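Local coordinates for uncharacterized protein (Bacteroides ovatus CL02T12C04, PDB 6PTM), which probably hydrolyses carrageenan from the chain end, as an exo-acting glycoside hydrolase of family GH42, at residues A[577-582]-A[618-623]. Residues are numbered along the deposited sequence; the frame is centred on the assembly and turned at random.
Sequences AEHMND and YKTPYA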
loop_
_atom_site.group_PDB
_atom_site.type_symbol
_atom_site.label_atom_id
_atom_site.label_comp_id
_atom_site.label_asym_id
_atom_site.label_seq_id
_atom_site.Cartn_x
_atom_site.Cartn_y
_atom_site.Cartn_z
ATOM N N ALA A 577 21.390 0.867 11.486
ATOM C CA ALA A 577 21.563 0.499 10.073
ATOM C C ALA A 577 20.392 -0.401 9.676
ATOM O O ALA A 577 19.945 -0.289 8.546
ATOM C CB ALA A 577 22.898 -0.204 9.876
ATOM N N GLU A 578 19.929 -1.256 10.583
ATOM C CA GLU A 578 19.048 -2.407 10.235
ATOM C C GLU A 578 17.923 -2.581 11.261
ATOM O O GLU A 578 17.617 -3.728 11.622
ATOM C CB GLU A 578 19.917 -3.666 10.133
ATOM C CG GLU A 578 20.981 -3.581 9.053
ATOM C CD GLU A 578 21.753 -4.882 8.895
ATOM O OE1 GLU A 578 22.131 -5.452 9.905
ATOM O OE2 GLU A 578 21.956 -5.308 7.765
ATOM N N HIS A 579 17.268 -1.489 11.670
ATOM C CA HIS A 579 16.204 -1.559 12.684
ATOM C C HIS A 579 15.011 -2.362 12.129
ATOM O O HIS A 579 14.387 -3.107 12.893
ATOM C CB HIS A 579 15.772 -0.170 13.132
ATOM C CG HIS A 579 14.803 -0.287 14.253
ATOM N ND1 HIS A 579 15.123 -0.975 15.401
ATOM C CD2 HIS A 579 13.527 0.128 14.396
ATOM C CE1 HIS A 579 14.091 -0.986 16.220
ATOM N NE2 HIS A 579 13.104 -0.274 15.650
ATOM N N MET A 580 14.682 -2.186 10.850
ATOM C CA MET A 580 13.465 -2.793 10.275
ATOM C C MET A 580 13.698 -4.285 10.014
ATOM O O MET A 580 12.704 -5.019 10.045
ATOM C CB MET A 580 13.043 -2.057 9.011
ATOM C CG MET A 580 12.544 -0.623 9.311
ATOM S SD MET A 580 11.381 -0.508 10.703
ATOM C CE MET A 580 9.976 -1.347 9.965
ATOM N N ASN A 581 14.947 -4.755 9.906
ATOM C CA ASN A 581 15.180 -6.230 9.959
ATOM C C ASN A 581 14.612 -6.742 11.275
ATOM O O ASN A 581 13.971 -7.805 11.272
ATOM C CB ASN A 581 16.650 -6.628 9.884
ATOM C CG ASN A 581 17.299 -6.305 8.564
ATOM O OD1 ASN A 581 16.780 -5.567 7.761
ATOM N ND2 ASN A 581 18.457 -6.863 8.323
ATOM N N ASP A 582 14.912 -6.065 12.387
ATOM C CA ASP A 582 14.471 -6.490 13.736
ATOM C C ASP A 582 12.938 -6.372 13.837
ATOM O O ASP A 582 12.232 -7.273 14.398
ATOM C CB ASP A 582 15.202 -5.663 14.806
ATOM C CG ASP A 582 16.697 -5.915 14.812
ATOM O OD1 ASP A 582 17.064 -7.039 14.493
ATOM O OD2 ASP A 582 17.467 -4.963 15.076
ATOM N N TYR A 618 11.076 -4.729 21.232
ATOM C CA TYR A 618 12.097 -5.666 20.715
ATOM C C TYR A 618 13.187 -4.870 20.027
ATOM O O TYR A 618 12.840 -4.077 19.112
ATOM C CB TYR A 618 11.486 -6.664 19.729
ATOM C CG TYR A 618 12.435 -7.659 19.126
ATOM C CD1 TYR A 618 13.003 -8.675 19.878
ATOM C CD2 TYR A 618 12.746 -7.597 17.782
ATOM C CE1 TYR A 618 13.863 -9.599 19.300
ATOM C CE2 TYR A 618 13.599 -8.507 17.187
ATOM C CZ TYR A 618 14.123 -9.536 17.943
ATOM O OH TYR A 618 14.940 -10.416 17.321
ATOM N N LYS A 619 14.438 -5.102 20.462
ATOM C CA LYS A 619 15.671 -4.543 19.857
ATOM C C LYS A 619 15.467 -3.060 19.506
ATOM O O LYS A 619 15.813 -2.626 18.385
ATOM C CB LYS A 619 16.056 -5.405 18.655
ATOM C CG LYS A 619 16.603 -6.791 18.998
ATOM C CD LYS A 619 17.526 -7.318 17.894
ATOM C CE LYS A 619 18.722 -8.079 18.418
ATOM N NZ LYS A 619 18.245 -9.331 19.018
ATOM N N THR A 620 14.987 -2.297 20.483
ATOM C CA THR A 620 14.748 -0.840 20.384
ATOM C C THR A 620 15.595 -0.147 21.452
ATOM O O THR A 620 15.052 0.444 22.389
ATOM C CB THR A 620 13.233 -0.590 20.436
ATOM O OG1 THR A 620 12.600 -1.406 19.433
ATOM C CG2 THR A 620 12.878 0.861 20.211
ATOM N N PRO A 621 16.944 -0.176 21.336
ATOM C CA PRO A 621 17.825 0.332 22.389
ATOM C C PRO A 621 17.759 1.860 22.488
ATOM O O PRO A 621 17.906 2.342 23.581
ATOM C CB PRO A 621 19.228 -0.115 21.960
ATOM C CG PRO A 621 19.147 -0.194 20.456
ATOM C CD PRO A 621 17.720 -0.626 20.170
ATOM N N TYR A 622 17.545 2.553 21.365
ATOM C CA TYR A 622 17.304 4.019 21.311
ATOM C C TYR A 622 15.811 4.340 21.454
ATOM O O TYR A 622 14.956 3.773 20.729
ATOM C CB TYR A 622 17.759 4.618 19.984
ATOM C CG TYR A 622 19.205 4.438 19.620
ATOM C CD1 TYR A 622 20.101 5.463 19.830
ATOM C CD2 TYR A 622 19.645 3.326 18.899
ATOM C CE1 TYR A 622 21.416 5.367 19.420
ATOM C CE2 TYR A 622 20.961 3.203 18.481
ATOM C CZ TYR A 622 21.858 4.218 18.777
ATOM O OH TYR A 622 23.146 4.186 18.340
ATOM N N ALA A 623 15.465 5.226 22.393
ATOM C CA ALA A 623 14.089 5.733 22.520
ATOM C C ALA A 623 14.148 7.197 22.913
ATOM O O ALA A 623 15.078 7.586 23.633
ATOM C CB ALA A 623 13.299 4.932 23.516
HETATM O O HOH W 1 11.052 -0.180 17.484
#
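K619 meets D582 with the carbon part of its chain. Its CB lies 3.9 Å from D582 CG, and its CG sits over the centre of the Y618 ring, 3.7 Å above the plane, a CH-pi-like packing. CD comes closest to the helix, 3.4 Å from D582 OD1, the side chains crossing at about a right angle. Bends at chi3 (142°) and chi4 (68°) then carry NZ away, 5.2 Å from D582 OD1, to a salt bridge with E646. OD1 of D582 forms a salt bridge with R585 and OD2 one with K576. Y618 turns a ring edge to the helix, its CE2 3.3 Å from the backbone O of D582, and its OH also bonds R585. H579, with CG anti to its backbone N (chi1 -174°), swings its ring to the loop: the CE1 edge faces K619 O (3.2 Å) and T620 OG1, both near the ring plane, its C-H directed between them. A water joins H579 NE2 to T620 OG1, donating to the hydroxyl, which itself donates to Y618 O (2.7 Å). The contact ties the start of helix 579-590 to the loop after strand 614-617, in what is probably the Rossmann-like second domain of GH42 enzymes. K576 NZ also bonds H579 ND1 and K619 O, so polar links between the segments run through K576, R585 and a water; the buried carboxylate is probably stabilised as an anion.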